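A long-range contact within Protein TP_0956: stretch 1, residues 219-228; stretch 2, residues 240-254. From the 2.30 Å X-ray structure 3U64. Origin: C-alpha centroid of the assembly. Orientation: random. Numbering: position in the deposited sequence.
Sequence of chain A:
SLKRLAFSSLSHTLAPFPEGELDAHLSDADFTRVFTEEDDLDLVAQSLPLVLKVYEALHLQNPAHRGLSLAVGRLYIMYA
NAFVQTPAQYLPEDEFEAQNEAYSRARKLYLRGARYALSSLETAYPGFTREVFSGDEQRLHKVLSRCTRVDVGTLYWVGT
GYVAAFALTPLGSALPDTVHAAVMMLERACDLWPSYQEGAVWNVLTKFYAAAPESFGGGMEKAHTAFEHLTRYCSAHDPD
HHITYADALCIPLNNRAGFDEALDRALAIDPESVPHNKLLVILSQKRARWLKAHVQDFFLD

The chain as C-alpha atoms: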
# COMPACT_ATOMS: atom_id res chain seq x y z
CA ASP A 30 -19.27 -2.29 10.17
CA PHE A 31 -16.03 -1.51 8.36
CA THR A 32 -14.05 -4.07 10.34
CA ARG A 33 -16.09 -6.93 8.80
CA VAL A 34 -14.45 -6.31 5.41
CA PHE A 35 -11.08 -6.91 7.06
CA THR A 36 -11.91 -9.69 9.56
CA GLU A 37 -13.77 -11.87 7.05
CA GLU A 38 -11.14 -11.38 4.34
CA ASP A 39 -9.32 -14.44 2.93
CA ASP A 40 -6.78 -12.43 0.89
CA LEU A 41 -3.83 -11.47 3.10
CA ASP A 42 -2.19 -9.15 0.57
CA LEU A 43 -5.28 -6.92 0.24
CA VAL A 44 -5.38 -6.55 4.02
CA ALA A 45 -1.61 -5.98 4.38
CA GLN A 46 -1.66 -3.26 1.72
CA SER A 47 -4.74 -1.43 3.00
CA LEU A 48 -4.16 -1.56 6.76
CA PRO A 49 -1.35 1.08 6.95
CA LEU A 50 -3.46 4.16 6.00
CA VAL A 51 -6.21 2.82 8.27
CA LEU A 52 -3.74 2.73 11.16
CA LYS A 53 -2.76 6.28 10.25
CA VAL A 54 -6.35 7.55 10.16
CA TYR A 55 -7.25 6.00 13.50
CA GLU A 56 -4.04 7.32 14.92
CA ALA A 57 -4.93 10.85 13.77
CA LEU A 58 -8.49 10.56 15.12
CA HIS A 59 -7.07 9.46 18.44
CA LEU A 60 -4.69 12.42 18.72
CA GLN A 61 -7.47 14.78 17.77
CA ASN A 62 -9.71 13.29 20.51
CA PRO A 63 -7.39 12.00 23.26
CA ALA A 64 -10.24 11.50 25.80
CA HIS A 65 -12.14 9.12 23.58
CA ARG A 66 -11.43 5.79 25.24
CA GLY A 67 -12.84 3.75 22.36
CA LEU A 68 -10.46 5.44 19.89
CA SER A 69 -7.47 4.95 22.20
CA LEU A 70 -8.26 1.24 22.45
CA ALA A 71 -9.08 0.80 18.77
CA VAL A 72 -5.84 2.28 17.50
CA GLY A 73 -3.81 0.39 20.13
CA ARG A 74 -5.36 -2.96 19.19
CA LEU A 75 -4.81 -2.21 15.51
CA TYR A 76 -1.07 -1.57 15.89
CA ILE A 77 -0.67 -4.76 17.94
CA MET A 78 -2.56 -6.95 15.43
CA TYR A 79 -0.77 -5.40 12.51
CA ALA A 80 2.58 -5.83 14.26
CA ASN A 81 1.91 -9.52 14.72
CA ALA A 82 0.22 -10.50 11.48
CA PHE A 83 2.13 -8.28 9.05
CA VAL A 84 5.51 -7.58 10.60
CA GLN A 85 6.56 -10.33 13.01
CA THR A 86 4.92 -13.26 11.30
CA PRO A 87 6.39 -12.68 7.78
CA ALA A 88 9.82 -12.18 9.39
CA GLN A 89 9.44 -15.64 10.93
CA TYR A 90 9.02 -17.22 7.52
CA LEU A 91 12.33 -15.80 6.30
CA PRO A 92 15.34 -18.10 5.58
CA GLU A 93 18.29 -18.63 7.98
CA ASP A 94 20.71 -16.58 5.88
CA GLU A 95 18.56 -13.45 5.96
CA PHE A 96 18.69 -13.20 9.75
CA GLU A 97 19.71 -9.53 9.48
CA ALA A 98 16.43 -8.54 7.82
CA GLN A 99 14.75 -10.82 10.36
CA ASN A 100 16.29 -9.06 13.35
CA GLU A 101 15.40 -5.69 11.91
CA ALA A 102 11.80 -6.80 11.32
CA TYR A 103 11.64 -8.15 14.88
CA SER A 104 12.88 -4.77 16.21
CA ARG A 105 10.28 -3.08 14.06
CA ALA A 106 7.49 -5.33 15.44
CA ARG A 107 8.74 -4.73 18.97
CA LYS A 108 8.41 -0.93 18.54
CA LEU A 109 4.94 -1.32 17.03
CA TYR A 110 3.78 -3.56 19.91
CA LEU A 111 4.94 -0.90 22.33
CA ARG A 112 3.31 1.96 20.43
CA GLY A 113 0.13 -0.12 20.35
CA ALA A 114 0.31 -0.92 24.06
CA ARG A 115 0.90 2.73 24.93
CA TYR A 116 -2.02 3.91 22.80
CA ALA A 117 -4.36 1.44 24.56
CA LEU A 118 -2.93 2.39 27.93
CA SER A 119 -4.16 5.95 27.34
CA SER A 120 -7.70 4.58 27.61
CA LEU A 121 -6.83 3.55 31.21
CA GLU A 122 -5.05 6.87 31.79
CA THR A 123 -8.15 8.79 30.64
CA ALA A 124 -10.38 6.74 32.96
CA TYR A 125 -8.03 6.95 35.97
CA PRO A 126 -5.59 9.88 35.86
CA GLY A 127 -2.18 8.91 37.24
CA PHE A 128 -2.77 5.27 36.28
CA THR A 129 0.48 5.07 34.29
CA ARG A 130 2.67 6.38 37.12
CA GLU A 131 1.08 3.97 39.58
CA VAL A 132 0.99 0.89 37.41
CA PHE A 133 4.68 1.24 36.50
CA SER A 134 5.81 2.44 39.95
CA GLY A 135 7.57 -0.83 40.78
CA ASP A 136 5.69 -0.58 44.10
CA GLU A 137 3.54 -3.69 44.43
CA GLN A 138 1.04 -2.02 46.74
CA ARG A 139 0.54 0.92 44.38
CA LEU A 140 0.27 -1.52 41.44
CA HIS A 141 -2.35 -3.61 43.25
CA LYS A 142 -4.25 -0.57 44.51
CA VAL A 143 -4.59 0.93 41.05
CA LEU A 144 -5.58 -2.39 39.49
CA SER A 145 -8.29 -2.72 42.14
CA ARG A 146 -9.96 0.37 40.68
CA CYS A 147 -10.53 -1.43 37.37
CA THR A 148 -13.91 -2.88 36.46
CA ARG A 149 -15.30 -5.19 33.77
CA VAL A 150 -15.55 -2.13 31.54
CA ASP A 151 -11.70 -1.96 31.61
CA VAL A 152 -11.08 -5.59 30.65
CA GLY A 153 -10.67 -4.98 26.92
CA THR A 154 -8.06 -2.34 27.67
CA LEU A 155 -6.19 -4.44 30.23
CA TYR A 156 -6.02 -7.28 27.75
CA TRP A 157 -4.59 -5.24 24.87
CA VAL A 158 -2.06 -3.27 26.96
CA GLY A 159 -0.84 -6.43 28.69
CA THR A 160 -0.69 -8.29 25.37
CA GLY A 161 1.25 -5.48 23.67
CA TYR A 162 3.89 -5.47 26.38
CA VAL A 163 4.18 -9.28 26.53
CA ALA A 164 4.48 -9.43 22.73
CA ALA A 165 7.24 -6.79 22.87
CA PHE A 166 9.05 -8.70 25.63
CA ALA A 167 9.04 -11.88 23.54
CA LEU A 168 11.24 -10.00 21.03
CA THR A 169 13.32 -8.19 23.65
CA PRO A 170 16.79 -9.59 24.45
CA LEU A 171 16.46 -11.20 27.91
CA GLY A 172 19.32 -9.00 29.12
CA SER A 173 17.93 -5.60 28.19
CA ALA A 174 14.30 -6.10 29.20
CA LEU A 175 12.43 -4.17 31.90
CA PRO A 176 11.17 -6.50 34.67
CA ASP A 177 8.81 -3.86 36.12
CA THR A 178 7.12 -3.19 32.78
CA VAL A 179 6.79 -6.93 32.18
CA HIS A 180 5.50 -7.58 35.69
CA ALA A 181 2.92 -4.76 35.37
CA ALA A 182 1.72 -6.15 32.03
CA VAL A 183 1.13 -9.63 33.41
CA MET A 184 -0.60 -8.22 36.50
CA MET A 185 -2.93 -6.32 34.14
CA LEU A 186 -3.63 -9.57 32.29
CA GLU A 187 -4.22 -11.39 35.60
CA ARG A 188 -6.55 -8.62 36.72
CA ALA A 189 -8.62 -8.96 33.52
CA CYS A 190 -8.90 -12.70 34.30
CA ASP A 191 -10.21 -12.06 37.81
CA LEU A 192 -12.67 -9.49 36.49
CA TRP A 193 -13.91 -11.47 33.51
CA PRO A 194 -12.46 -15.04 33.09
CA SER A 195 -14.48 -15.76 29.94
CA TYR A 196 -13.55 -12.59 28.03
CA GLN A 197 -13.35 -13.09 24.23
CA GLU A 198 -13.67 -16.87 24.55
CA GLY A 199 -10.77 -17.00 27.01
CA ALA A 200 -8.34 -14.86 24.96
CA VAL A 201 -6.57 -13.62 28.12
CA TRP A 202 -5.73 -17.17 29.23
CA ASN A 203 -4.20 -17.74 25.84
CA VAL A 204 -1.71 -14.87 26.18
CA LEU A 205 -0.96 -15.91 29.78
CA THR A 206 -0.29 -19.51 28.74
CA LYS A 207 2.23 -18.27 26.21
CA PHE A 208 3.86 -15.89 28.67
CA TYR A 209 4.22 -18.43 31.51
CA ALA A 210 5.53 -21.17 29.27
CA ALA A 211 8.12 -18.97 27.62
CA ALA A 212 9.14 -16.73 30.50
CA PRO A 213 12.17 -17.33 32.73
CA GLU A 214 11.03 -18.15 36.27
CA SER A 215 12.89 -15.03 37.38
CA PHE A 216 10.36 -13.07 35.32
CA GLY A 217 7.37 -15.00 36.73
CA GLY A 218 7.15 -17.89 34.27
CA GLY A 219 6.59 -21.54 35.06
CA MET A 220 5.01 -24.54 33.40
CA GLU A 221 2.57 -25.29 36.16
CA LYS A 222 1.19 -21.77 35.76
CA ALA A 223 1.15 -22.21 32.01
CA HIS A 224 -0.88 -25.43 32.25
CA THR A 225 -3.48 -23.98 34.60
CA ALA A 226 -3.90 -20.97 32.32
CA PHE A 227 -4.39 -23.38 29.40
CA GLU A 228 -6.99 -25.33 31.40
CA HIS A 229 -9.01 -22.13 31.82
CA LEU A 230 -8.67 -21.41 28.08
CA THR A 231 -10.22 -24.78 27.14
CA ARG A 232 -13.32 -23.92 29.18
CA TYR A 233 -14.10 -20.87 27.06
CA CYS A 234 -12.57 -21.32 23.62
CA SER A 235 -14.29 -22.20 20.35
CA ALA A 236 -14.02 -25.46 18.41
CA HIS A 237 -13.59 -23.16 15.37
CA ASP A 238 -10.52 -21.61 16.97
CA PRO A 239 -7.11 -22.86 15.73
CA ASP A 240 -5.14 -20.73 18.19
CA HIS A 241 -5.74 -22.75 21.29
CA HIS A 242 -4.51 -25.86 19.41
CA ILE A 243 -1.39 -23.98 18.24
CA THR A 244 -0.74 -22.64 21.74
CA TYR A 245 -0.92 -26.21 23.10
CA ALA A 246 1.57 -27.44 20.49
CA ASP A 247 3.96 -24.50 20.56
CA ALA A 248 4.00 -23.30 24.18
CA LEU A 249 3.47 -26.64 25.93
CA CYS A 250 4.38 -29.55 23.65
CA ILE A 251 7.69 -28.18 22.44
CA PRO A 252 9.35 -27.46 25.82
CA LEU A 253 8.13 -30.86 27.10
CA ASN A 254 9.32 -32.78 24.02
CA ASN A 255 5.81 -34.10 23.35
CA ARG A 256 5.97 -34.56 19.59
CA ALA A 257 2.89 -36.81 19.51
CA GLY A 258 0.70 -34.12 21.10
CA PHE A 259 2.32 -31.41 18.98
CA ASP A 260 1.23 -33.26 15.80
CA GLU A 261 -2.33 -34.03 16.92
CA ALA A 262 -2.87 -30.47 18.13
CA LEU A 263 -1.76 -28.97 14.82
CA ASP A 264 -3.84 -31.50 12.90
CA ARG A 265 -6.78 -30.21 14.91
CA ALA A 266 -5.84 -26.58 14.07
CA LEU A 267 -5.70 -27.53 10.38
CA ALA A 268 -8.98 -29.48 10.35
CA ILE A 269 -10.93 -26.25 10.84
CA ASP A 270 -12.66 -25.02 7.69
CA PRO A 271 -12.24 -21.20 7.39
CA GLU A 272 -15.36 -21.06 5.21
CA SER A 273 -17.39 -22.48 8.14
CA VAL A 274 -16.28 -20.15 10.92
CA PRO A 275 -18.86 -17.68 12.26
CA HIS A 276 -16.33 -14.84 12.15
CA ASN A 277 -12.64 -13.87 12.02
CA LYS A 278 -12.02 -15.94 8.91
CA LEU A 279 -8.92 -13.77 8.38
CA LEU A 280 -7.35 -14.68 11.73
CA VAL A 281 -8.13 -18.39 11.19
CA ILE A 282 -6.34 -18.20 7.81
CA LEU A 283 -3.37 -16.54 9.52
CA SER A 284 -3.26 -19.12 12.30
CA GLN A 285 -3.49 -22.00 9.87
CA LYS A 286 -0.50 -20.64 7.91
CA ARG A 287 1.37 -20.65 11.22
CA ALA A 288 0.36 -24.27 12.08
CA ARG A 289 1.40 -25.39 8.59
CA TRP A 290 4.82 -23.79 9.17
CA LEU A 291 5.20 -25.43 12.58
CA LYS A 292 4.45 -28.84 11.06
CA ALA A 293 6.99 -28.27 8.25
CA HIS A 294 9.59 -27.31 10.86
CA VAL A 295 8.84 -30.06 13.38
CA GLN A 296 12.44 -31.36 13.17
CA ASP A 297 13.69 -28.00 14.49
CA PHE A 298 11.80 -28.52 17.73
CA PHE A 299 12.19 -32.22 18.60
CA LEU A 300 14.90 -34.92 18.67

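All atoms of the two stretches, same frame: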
# COMPACT_ATOMS: atom_id res chain seq x y z
N GLY A 219 6.77 -20.27 34.39
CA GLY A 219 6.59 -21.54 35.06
C GLY A 219 5.56 -22.37 34.35
O GLY A 219 4.50 -21.87 33.95
N MET A 220 5.85 -23.66 34.21
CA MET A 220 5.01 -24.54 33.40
C MET A 220 3.73 -24.93 34.10
O MET A 220 2.72 -25.21 33.45
CB MET A 220 5.77 -25.81 32.97
CG MET A 220 6.70 -25.59 31.78
SD MET A 220 5.91 -24.88 30.29
CE MET A 220 4.85 -26.23 29.78
N GLU A 221 3.76 -24.94 35.42
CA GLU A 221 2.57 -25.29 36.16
C GLU A 221 1.56 -24.17 35.94
O GLU A 221 0.39 -24.43 35.65
CB GLU A 221 2.89 -25.47 37.65
CG GLU A 221 1.75 -26.08 38.46
CD GLU A 221 2.02 -26.11 39.97
OE1 GLU A 221 3.16 -26.47 40.37
OE2 GLU A 221 1.11 -25.77 40.75
N LYS A 222 2.03 -22.93 36.06
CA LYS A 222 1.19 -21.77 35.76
C LYS A 222 0.67 -21.83 34.34
O LYS A 222 -0.50 -21.58 34.10
CB LYS A 222 1.97 -20.47 35.95
CG LYS A 222 2.21 -20.08 37.39
CD LYS A 222 2.89 -18.71 37.47
CE LYS A 222 2.91 -18.19 38.90
NZ LYS A 222 3.48 -16.82 39.00
N ALA A 223 1.55 -22.17 33.40
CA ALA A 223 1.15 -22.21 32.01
C ALA A 223 0.03 -23.21 31.77
O ALA A 223 -0.91 -22.93 31.02
CB ALA A 223 2.35 -22.50 31.10
N HIS A 224 0.12 -24.37 32.41
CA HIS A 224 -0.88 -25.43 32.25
C HIS A 224 -2.24 -25.06 32.81
O HIS A 224 -3.27 -25.35 32.19
CB HIS A 224 -0.40 -26.74 32.87
CG HIS A 224 0.58 -27.49 32.02
ND1 HIS A 224 1.94 -27.22 32.04
CD2 HIS A 224 0.41 -28.47 31.11
CE1 HIS A 224 2.55 -28.01 31.18
NE2 HIS A 224 1.65 -28.79 30.61
N THR A 225 -2.24 -24.43 33.98
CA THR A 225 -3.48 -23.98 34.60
C THR A 225 -4.15 -22.90 33.75
O THR A 225 -5.38 -22.88 33.60
CB THR A 225 -3.22 -23.46 36.02
OG1 THR A 225 -2.75 -24.54 36.85
CG2 THR A 225 -4.49 -22.86 36.62
N ALA A 226 -3.35 -21.99 33.20
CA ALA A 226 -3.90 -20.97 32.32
C ALA A 226 -4.53 -21.64 31.09
O ALA A 226 -5.66 -21.30 30.70
CB ALA A 226 -2.82 -19.95 31.93
N PHE A 227 -3.84 -22.62 30.51
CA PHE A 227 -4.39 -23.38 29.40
C PHE A 227 -5.68 -24.14 29.73
O PHE A 227 -6.58 -24.23 28.90
CB PHE A 227 -3.38 -24.37 28.80
CG PHE A 227 -3.85 -24.97 27.49
CD1 PHE A 227 -3.68 -24.27 26.31
CD2 PHE A 227 -4.52 -26.19 27.47
CE1 PHE A 227 -4.15 -24.79 25.09
CE2 PHE A 227 -4.99 -26.72 26.26
CZ PHE A 227 -4.81 -26.02 25.07
N GLU A 228 -5.76 -24.70 30.94
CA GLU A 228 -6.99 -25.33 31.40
C GLU A 228 -8.17 -24.36 31.41
O GLU A 228 -9.28 -24.72 31.03
CB GLU A 228 -6.78 -25.96 32.79
CG GLU A 228 -6.23 -27.39 32.74
CD GLU A 228 -6.22 -28.07 34.09
OE1 GLU A 228 -6.40 -27.38 35.13
OE2 GLU A 228 -6.03 -29.31 34.13
N ASP A 240 -6.18 -21.29 17.32
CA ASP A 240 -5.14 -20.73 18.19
C ASP A 240 -4.91 -21.50 19.46
O ASP A 240 -3.77 -21.61 19.90
CB ASP A 240 -5.45 -19.27 18.52
CG ASP A 240 -5.12 -18.35 17.39
OD1 ASP A 240 -3.97 -18.40 16.91
OD2 ASP A 240 -6.02 -17.61 16.94
N HIS A 241 -5.96 -22.01 20.07
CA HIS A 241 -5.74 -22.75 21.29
C HIS A 241 -5.00 -24.06 20.99
O HIS A 241 -4.17 -24.47 21.78
CB HIS A 241 -7.02 -22.94 22.13
CG HIS A 241 -7.99 -23.93 21.58
ND1 HIS A 241 -8.82 -23.66 20.52
CD2 HIS A 241 -8.30 -25.19 21.99
CE1 HIS A 241 -9.59 -24.70 20.28
NE2 HIS A 241 -9.29 -25.65 21.15
N HIS A 242 -5.26 -24.66 19.83
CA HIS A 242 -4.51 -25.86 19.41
C HIS A 242 -3.03 -25.53 19.20
O HIS A 242 -2.15 -26.26 19.66
CB HIS A 242 -5.10 -26.51 18.13
CG HIS A 242 -6.52 -26.96 18.28
ND1 HIS A 242 -6.90 -28.00 19.11
CD2 HIS A 242 -7.66 -26.50 17.72
CE1 HIS A 242 -8.21 -28.16 19.04
NE2 HIS A 242 -8.70 -27.26 18.21
N ILE A 243 -2.77 -24.42 18.51
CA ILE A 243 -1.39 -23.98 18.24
C ILE A 243 -0.65 -23.64 19.54
O ILE A 243 0.50 -24.03 19.73
CB ILE A 243 -1.38 -22.77 17.30
CG1 ILE A 243 -1.88 -23.22 15.91
CG2 ILE A 243 0.04 -22.14 17.25
CD1 ILE A 243 -2.10 -22.09 14.94
N THR A 244 -1.33 -22.94 20.44
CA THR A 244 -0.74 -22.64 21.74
C THR A 244 -0.35 -23.93 22.48
O THR A 244 0.76 -24.03 23.02
CB THR A 244 -1.69 -21.78 22.58
OG1 THR A 244 -1.81 -20.48 21.97
CG2 THR A 244 -1.17 -21.66 24.02
N TYR A 245 -1.23 -24.92 22.48
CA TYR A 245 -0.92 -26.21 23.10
C TYR A 245 0.35 -26.82 22.51
O TYR A 245 1.25 -27.24 23.24
CB TYR A 245 -2.09 -27.18 22.95
CG TYR A 245 -1.89 -28.47 23.72
CD1 TYR A 245 -1.99 -28.49 25.10
CD2 TYR A 245 -1.59 -29.66 23.06
CE1 TYR A 245 -1.80 -29.66 25.82
CE2 TYR A 245 -1.40 -30.84 23.77
CZ TYR A 245 -1.51 -30.83 25.16
OH TYR A 245 -1.33 -31.99 25.89
N ALA A 246 0.43 -26.83 21.18
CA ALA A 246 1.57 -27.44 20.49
C ALA A 246 2.88 -26.68 20.73
O ALA A 246 3.91 -27.26 21.06
CB ALA A 246 1.29 -27.53 18.98
N ASP A 247 2.80 -25.37 20.59
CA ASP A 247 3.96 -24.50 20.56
C ASP A 247 4.50 -24.14 21.95
O ASP A 247 5.70 -24.24 22.21
CB ASP A 247 3.59 -23.23 19.80
CG ASP A 247 4.78 -22.36 19.47
OD1 ASP A 247 5.89 -22.91 19.37
OD2 ASP A 247 4.59 -21.14 19.30
N ALA A 248 3.60 -23.72 22.84
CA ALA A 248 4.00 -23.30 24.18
C ALA A 248 4.24 -24.47 25.13
O ALA A 248 5.12 -24.41 25.99
CB ALA A 248 2.97 -22.34 24.76
N LEU A 249 3.46 -25.53 24.98
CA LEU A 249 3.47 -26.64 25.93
C LEU A 249 4.14 -27.91 25.41
O LEU A 249 4.91 -28.54 26.13
CB LEU A 249 2.05 -26.97 26.39
CG LEU A 249 1.22 -25.87 27.06
CD1 LEU A 249 -0.07 -26.45 27.61
CD2 LEU A 249 1.99 -25.18 28.17
N CYS A 250 3.83 -28.30 24.18
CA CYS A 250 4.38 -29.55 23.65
C CYS A 250 5.86 -29.45 23.36
O CYS A 250 6.62 -30.36 23.67
CB CYS A 250 3.60 -30.03 22.43
SG CYS A 250 1.96 -30.64 22.88
N ILE A 251 6.28 -28.32 22.81
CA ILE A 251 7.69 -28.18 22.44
C ILE A 251 8.66 -28.24 23.64
O ILE A 251 9.61 -29.02 23.62
CB ILE A 251 7.94 -26.91 21.64
CG1 ILE A 251 7.26 -27.02 20.28
CG2 ILE A 251 9.45 -26.69 21.48
CD1 ILE A 251 7.55 -25.83 19.38
N PRO A 252 8.43 -27.42 24.68
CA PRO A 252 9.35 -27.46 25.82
C PRO A 252 9.36 -28.83 26.51
O PRO A 252 10.39 -29.22 27.06
CB PRO A 252 8.79 -26.39 26.77
CG PRO A 252 7.92 -25.52 25.90
CD PRO A 252 7.35 -26.43 24.87
N LEU A 253 8.24 -29.54 26.47
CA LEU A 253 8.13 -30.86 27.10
C LEU A 253 8.46 -32.03 26.16
O LEU A 253 8.27 -33.20 26.53
CB LEU A 253 6.71 -31.05 27.65
CG LEU A 253 6.39 -30.50 29.03
CD1 LEU A 253 6.82 -29.05 29.17
CD2 LEU A 253 4.91 -30.66 29.32
N ASN A 254 8.94 -31.73 24.96
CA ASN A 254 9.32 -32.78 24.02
C ASN A 254 8.18 -33.78 23.77
O ASN A 254 8.40 -34.98 23.67
CB ASN A 254 10.56 -33.52 24.54
CG ASN A 254 11.09 -34.56 23.57
OD1 ASN A 254 11.18 -34.31 22.37
ND2 ASN A 254 11.42 -35.73 24.09

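How do the two backbones lie against each other? Both stretches are mainly helical, residues 220-228 in the first and a helix beginning at Asp240 in the second, and their axes run almost exactly antiparallel, at 172°, with a closest approach of 10.8 Å. The nearest CA atoms are those of Phe227 and Tyr245, 7.7 Å apart, and those of His224 and Leu249, 7.8 Å apart. Gly219 occupies the N-cap position just before the first helix, with a phi of 143°, where a CB would be jammed against the preceding carbonyl oxygen. The second helix widens into a pi-type turn at 245-250, so that Cys250 N hydrogen-bonds to Tyr245 O at 2.9 Å; a type I turn from Ile251 to Asn254 follows.

What locks the helices at this spacing? No hydrogen bond crosses the contact; the side chains interdigitate, one knob from each side. Phe227, in the t rotamer, sits among His241, Thr244, Tyr245 and Leu249. Phe227 CZ lies 3.6 Å from Tyr245 CB, and Phe227 CE1 comes within 3.3 Å of His241 O, which meets the ring at its edge, where the weakly positive ring hydrogens suit a carbonyl oxygen. The Phe227 and Tyr245 rings pair obliquely, with centroids 5.3 Å apart and planes at 42°.

How does Leu249 answer from the second helix? Its CA-to-CB bond points sideways, but the end of the side chain comes nearer and fills the hole formed by Met220, Ala223, His224 and Phe227. The two methyls spread across this hole: Leu249 CD2 reaches Met220 CE at 3.4 Å and Ala223 CB at 4.0 Å, while Leu249 CD1 packs 4.1 Å from Phe227 CG. The small side chain of Ala223 lines the pocket without filling it. On the second helix, Thr244 presents CG2 to Phe227 CD1 at 4.3 Å, while Thr244 OG1 is hydrogen-bonded to Asp240 O at 3.1 Å, so its polar atom is satisfied within its own helix.

What extends the contact beyond the two knobs? Met220, with all three chi angles in m, brings its CE to 3.5 Å from Leu253 CD1, joining the turn to the apolar patch. His224 is held by a hydrogen bond from its ND1 to Met220 O, 2.6 Å long and nearly straight. One face of its ring is covered by Leu249 CD1, and Leu253 CD2 lies at its edge, 4.0 Å from His224 NE2. Together the stretches bury 432 Å², with Phe227, Leu249 and Met220 the most heavily covered residues.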